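Local coordinates for NAD-dependent aldehyde dehydrogenase (Burkholderia multivorans, PDB 5UJU), which probably oxidises aldehydes to carboxylic acids with NAD+ as the electron acceptor, at residues D19-R31 and L165-R177. Residues are numbered along the deposited sequence; the frame is centred on the assembly and turned at random.
Sequences DTLKRALAAIESR and LEAVAYAWDQLRR
Ile-28 sits as a knob among Glu-166, Ala-169, Tyr-170 and Asp-173, near the point where helices 18-30 and 158-175 cross almost perpendicularly, their segment axes 9.1 Å apart. Its CB rests against the phenol, 3.8 Å from Tyr-170 CE1. From there the side chain forks: Ile-28 CG2 sits above the rim of the same ring, 3.6 Å from Tyr-170 CE1, while CG1, placed between the backbone N and carbonyl carbon (chi1 63°), carries CD1 over the ring. CD1 lies 4.0 Å from the Tyr-170 centroid and only 2° off the ring normal, a centred CH-pi contact. Closer to the crossing, the small methyls Ala-24 CB and Ala-169 CB meet at 3.9 Å, consistent with the close approach of the backbones there.

Leu-25 splits its two methyls: CD2 touches Ala-169 O and Asp-173 CB, and CD1 touches Trp-172 CD1 and also lies over one face of the Arg-176 guanidinium. That guanidinium is steadied by NE and NH2, both donating in its plane to Asp-173 OD1. Leu-21 CD2 covers one face of the Trp-172 five-membered ring, 3.7 Å from its centroid; Arg-176 CB lies against the opposite face. At the polar end, a water accepts from Arg-31 NH2 (2.7 Å) and donates to Glu-166 OE2 (2.9 Å), bridging charges too far apart for a salt bridge; Phe-528 N also bonds OE2. Arg-177 forms a salt bridge to Asp-173 of the second subunit. Helix 18-30, near the N-terminus, is thus joined to helix 158-175 of the aldehyde dehydrogenase fold by near-perpendicular knob-into-hole packing beside the dimer interface.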
loop_
_atom_site.group_PDB
_atom_site.type_symbol
_atom_site.label_atom_id
_atom_site.label_comp_id
_atom_site.label_asym_id
_atom_site.label_seq_id
_atom_site.Cartn_x
_atom_site.Cartn_y
_atom_site.Cartn_z
ATOM N N ASP A 19 17.910 21.734 -1.486
ATOM C CA ASP A 19 17.541 22.316 -2.775
ATOM C C ASP A 19 17.243 21.235 -3.806
ATOM O O ASP A 19 16.263 21.336 -4.551
ATOM C CB ASP A 19 18.645 23.250 -3.267
ATOM C CG ASP A 19 18.641 24.585 -2.549
ATOM O OD1 ASP A 19 17.684 24.843 -1.782
ATOM O OD2 ASP A 19 19.593 25.371 -2.747
ATOM N N THR A 20 18.079 20.190 -3.868
ATOM C CA THR A 20 17.793 19.073 -4.767
ATOM C C THR A 20 16.474 18.400 -4.402
ATOM O O THR A 20 15.673 18.062 -5.284
ATOM C CB THR A 20 18.927 18.051 -4.734
ATOM O OG1 THR A 20 20.146 18.668 -5.156
ATOM C CG2 THR A 20 18.616 16.885 -5.665
ATOM N N LEU A 21 16.220 18.236 -3.100
ATOM C CA LEU A 21 14.999 17.593 -2.625
ATOM C C LEU A 21 13.765 18.387 -3.028
ATOM O O LEU A 21 12.783 17.822 -3.533
ATOM C CB LEU A 21 15.058 17.450 -1.104
ATOM C CG LEU A 21 13.847 16.802 -0.442
ATOM C CD1 LEU A 21 13.686 15.377 -0.968
ATOM C CD2 LEU A 21 14.051 16.797 1.058
ATOM N N LYS A 22 13.800 19.703 -2.811
ATOM C CA LYS A 22 12.660 20.547 -3.163
ATOM C C LYS A 22 12.372 20.490 -4.661
ATOM O O LYS A 22 11.209 20.440 -5.077
ATOM C CB LYS A 22 12.925 21.981 -2.713
ATOM N N ARG A 23 13.420 20.502 -5.484
ATOM C CA ARG A 23 13.236 20.414 -6.928
ATOM C C ARG A 23 12.700 19.047 -7.336
ATOM O O ARG A 23 11.909 18.940 -8.282
ATOM C CB ARG A 23 14.555 20.722 -7.631
ATOM C CG ARG A 23 14.467 20.781 -9.139
ATOM C CD ARG A 23 13.608 21.937 -9.643
ATOM N NE ARG A 23 13.369 21.852 -11.086
ATOM C CZ ARG A 23 12.399 21.138 -11.652
ATOM N NH1 ARG A 23 11.560 20.438 -10.898
ATOM N NH2 ARG A 23 12.272 21.123 -12.976
ATOM N N ALA A 24 13.117 17.982 -6.640
ATOM C CA ALA A 24 12.593 16.662 -6.964
ATOM C C ALA A 24 11.116 16.549 -6.599
ATOM O O ALA A 24 10.340 15.917 -7.329
ATOM C CB ALA A 24 13.417 15.578 -6.277
ATOM N N LEU A 25 10.709 17.139 -5.469
ATOM C CA LEU A 25 9.290 17.194 -5.116
ATOM C C LEU A 25 8.481 17.902 -6.196
ATOM O O LEU A 25 7.400 17.436 -6.587
ATOM C CB LEU A 25 9.088 17.909 -3.779
ATOM C CG LEU A 25 9.273 17.167 -2.462
ATOM C CD1 LEU A 25 9.104 18.154 -1.304
ATOM C CD2 LEU A 25 8.309 16.004 -2.339
ATOM N N ALA A 26 8.970 19.053 -6.664
ATOM C CA ALA A 26 8.273 19.754 -7.739
ATOM C C ALA A 26 8.236 18.919 -9.014
ATOM O O ALA A 26 7.248 18.967 -9.761
ATOM C CB ALA A 26 8.934 21.106 -8.012
ATOM N N ALA A 27 9.292 18.138 -9.269
ATOM C CA ALA A 27 9.362 17.345 -10.493
ATOM C C ALA A 27 8.328 16.222 -10.500
ATOM O O ALA A 27 7.664 16.000 -11.520
ATOM C CB ALA A 27 10.771 16.776 -10.671
ATOM N N ILE A 28 8.171 15.503 -9.382
ATOM C CA ILE A 28 7.233 14.384 -9.371
ATOM C C ILE A 28 5.793 14.854 -9.534
ATOM O O ILE A 28 4.954 14.096 -10.047
ATOM C CB ILE A 28 7.370 13.527 -8.094
ATOM C CG1 ILE A 28 7.028 14.344 -6.843
ATOM C CG2 ILE A 28 8.757 12.920 -8.001
ATOM C CD1 ILE A 28 7.105 13.527 -5.536
ATOM N N GLU A 29 5.493 16.103 -9.175
ATOM C CA GLU A 29 4.138 16.620 -9.322
ATOM C C GLU A 29 3.850 17.183 -10.714
ATOM O O GLU A 29 2.747 16.989 -11.239
ATOM C CB GLU A 29 3.876 17.704 -8.279
ATOM C CG GLU A 29 2.448 18.182 -8.272
ATOM C CD GLU A 29 2.108 18.945 -7.011
ATOM O OE1 GLU A 29 3.048 19.387 -6.313
ATOM O OE2 GLU A 29 0.904 19.096 -6.715
ATOM N N SER A 30 4.807 17.880 -11.331
ATOM C CA SER A 30 4.573 18.476 -12.647
ATOM C C SER A 30 4.825 17.494 -13.789
ATOM O O SER A 30 4.133 17.545 -14.813
ATOM C CB SER A 30 5.450 19.715 -12.825
ATOM O OG SER A 30 6.802 19.336 -12.971
ATOM N N ARG A 31 5.828 16.626 -13.636
ATOM C CA ARG A 31 6.105 15.503 -14.539
ATOM C C ARG A 31 6.606 15.944 -15.920
ATOM O O ARG A 31 6.470 15.205 -16.899
ATOM C CB ARG A 31 4.882 14.579 -14.661
ATOM C CG ARG A 31 4.409 14.044 -13.288
ATOM C CD ARG A 31 3.560 12.764 -13.366
ATOM N NE ARG A 31 4.366 11.566 -13.617
ATOM C CZ ARG A 31 5.084 10.921 -12.693
ATOM N NH1 ARG A 31 5.126 11.350 -11.431
ATOM N NH2 ARG A 31 5.772 9.837 -13.033
ATOM N N LEU A 165 16.472 8.733 -6.544
ATOM C CA LEU A 165 16.088 10.045 -6.033
ATOM C C LEU A 165 14.579 10.243 -6.107
ATOM O O LEU A 165 13.969 10.829 -5.202
ATOM C CB LEU A 165 16.795 11.134 -6.840
ATOM C CG LEU A 165 16.473 12.556 -6.361
ATOM C CD1 LEU A 165 17.252 12.871 -5.130
ATOM C CD2 LEU A 165 16.745 13.588 -7.424
ATOM N N GLU A 166 13.964 9.740 -7.177
ATOM C CA GLU A 166 12.511 9.744 -7.294
ATOM C C GLU A 166 11.855 9.025 -6.122
ATOM O O GLU A 166 10.883 9.519 -5.542
ATOM C CB GLU A 166 12.117 9.095 -8.623
ATOM C CG GLU A 166 10.639 9.055 -8.880
ATOM C CD GLU A 166 10.337 8.394 -10.219
ATOM O OE1 GLU A 166 10.795 7.249 -10.421
ATOM O OE2 GLU A 166 9.656 9.022 -11.048
ATOM N N ALA A 167 12.377 7.850 -5.761
ATOM C CA ALA A 167 11.824 7.112 -4.632
ATOM C C ALA A 167 11.975 7.897 -3.325
ATOM O O ALA A 167 11.057 7.916 -2.497
ATOM C CB ALA A 167 12.498 5.746 -4.527
ATOM N N VAL A 168 13.128 8.547 -3.126
ATOM C CA VAL A 168 13.336 9.356 -1.926
ATOM C C VAL A 168 12.351 10.517 -1.898
ATOM O O VAL A 168 11.775 10.840 -0.850
ATOM C CB VAL A 168 14.794 9.852 -1.862
ATOM C CG1 VAL A 168 14.971 10.854 -0.730
ATOM C CG2 VAL A 168 15.749 8.683 -1.687
ATOM N N ALA A 169 12.109 11.136 -3.060
ATOM C CA ALA A 169 11.198 12.275 -3.129
ATOM C C ALA A 169 9.767 11.867 -2.781
ATOM O O ALA A 169 9.078 12.579 -2.041
ATOM C CB ALA A 169 11.256 12.914 -4.523
ATOM N N TYR A 170 9.299 10.735 -3.317
ATOM C CA TYR A 170 7.971 10.236 -2.951
ATOM C C TYR A 170 7.882 9.927 -1.455
ATOM O O TYR A 170 6.868 10.226 -0.814
ATOM C CB TYR A 170 7.623 8.994 -3.770
ATOM C CG TYR A 170 6.984 9.335 -5.101
ATOM C CD1 TYR A 170 7.741 9.400 -6.264
ATOM C CD2 TYR A 170 5.636 9.654 -5.175
ATOM C CE1 TYR A 170 7.149 9.734 -7.493
ATOM C CE2 TYR A 170 5.038 9.988 -6.384
ATOM C CZ TYR A 170 5.802 10.028 -7.531
ATOM O OH TYR A 170 5.204 10.367 -8.702
ATOM N N ALA A 171 8.919 9.298 -0.891
ATOM C CA ALA A 171 8.939 9.031 0.548
ATOM C C ALA A 171 8.808 10.326 1.337
ATOM O O ALA A 171 7.908 10.467 2.167
ATOM C CB ALA A 171 10.223 8.293 0.934
ATOM N N TRP A 172 9.683 11.295 1.061
ATOM C CA TRP A 172 9.614 12.583 1.750
ATOM C C TRP A 172 8.254 13.252 1.529
ATOM O O TRP A 172 7.701 13.869 2.446
ATOM C CB TRP A 172 10.760 13.481 1.272
ATOM C CG TRP A 172 10.706 14.898 1.789
ATOM C CD1 TRP A 172 10.643 16.049 1.055
ATOM C CD2 TRP A 172 10.682 15.299 3.166
ATOM N NE1 TRP A 172 10.596 17.146 1.893
ATOM C CE2 TRP A 172 10.621 16.710 3.191
ATOM C CE3 TRP A 172 10.724 14.600 4.380
ATOM C CZ2 TRP A 172 10.596 17.435 4.384
ATOM C CZ3 TRP A 172 10.690 15.325 5.569
ATOM C CH2 TRP A 172 10.622 16.728 5.556
ATOM N N ASP A 173 7.678 13.104 0.330
ATOM C CA ASP A 173 6.377 13.709 0.053
ATOM C C ASP A 173 5.309 13.235 1.044
ATOM O O ASP A 173 4.460 14.020 1.473
ATOM C CB ASP A 173 5.962 13.380 -1.379
ATOM C CG ASP A 173 4.859 14.291 -1.902
ATOM O OD1 ASP A 173 4.737 15.443 -1.440
ATOM O OD2 ASP A 173 4.120 13.843 -2.795
ATOM N N GLN A 174 5.335 11.951 1.416
ATOM C CA GLN A 174 4.434 11.425 2.441
ATOM C C GLN A 174 4.867 11.832 3.851
ATOM O O GLN A 174 4.027 12.174 4.690
ATOM C CB GLN A 174 4.368 9.897 2.371
ATOM C CG GLN A 174 3.811 9.325 1.103
ATOM C CD GLN A 174 2.425 9.867 0.844
ATOM O OE1 GLN A 174 1.671 10.142 1.783
ATOM N NE2 GLN A 174 2.066 9.999 -0.414
ATOM N N LEU A 175 6.160 11.728 4.148
ATOM C CA LEU A 175 6.624 11.987 5.514
ATOM C C LEU A 175 6.370 13.435 5.926
ATOM O O LEU A 175 6.010 13.708 7.076
ATOM C CB LEU A 175 8.109 11.636 5.642
ATOM C CG LEU A 175 8.490 10.162 5.461
ATOM C CD1 LEU A 175 10.005 9.972 5.333
ATOM C CD2 LEU A 175 7.932 9.310 6.593
ATOM N N ARG A 176 6.559 14.381 5.005
ATOM C CA ARG A 176 6.420 15.785 5.362
ATOM C C ARG A 176 4.986 16.183 5.681
ATOM O O ARG A 176 4.782 17.267 6.231
ATOM C CB ARG A 176 6.955 16.671 4.245
ATOM C CG ARG A 176 6.078 16.684 3.022
ATOM C CD ARG A 176 6.793 17.346 1.876
ATOM N NE ARG A 176 5.967 17.372 0.676
ATOM C CZ ARG A 176 5.488 18.480 0.123
ATOM N NH1 ARG A 176 5.766 19.662 0.657
ATOM N NH2 ARG A 176 4.755 18.403 -0.983
ATOM N N ARG A 177 3.993 15.348 5.363
ATOM C CA ARG A 177 2.590 15.656 5.615
ATOM C C ARG A 177 2.151 15.313 7.032
ATOM O O ARG A 177 0.989 15.547 7.379
ATOM C CB ARG A 177 1.688 14.903 4.630
ATOM C CG ARG A 177 2.072 15.041 3.173
ATOM C CD ARG A 177 1.087 14.300 2.280
ATOM N NE ARG A 177 1.686 13.893 1.011
ATOM C CZ ARG A 177 1.004 13.349 0.007
ATOM N NH1 ARG A 177 -0.304 13.153 0.122
ATOM N NH2 ARG A 177 1.626 13.000 -1.108
HETATM O O HOH W 1 6.809 8.555 -10.879
#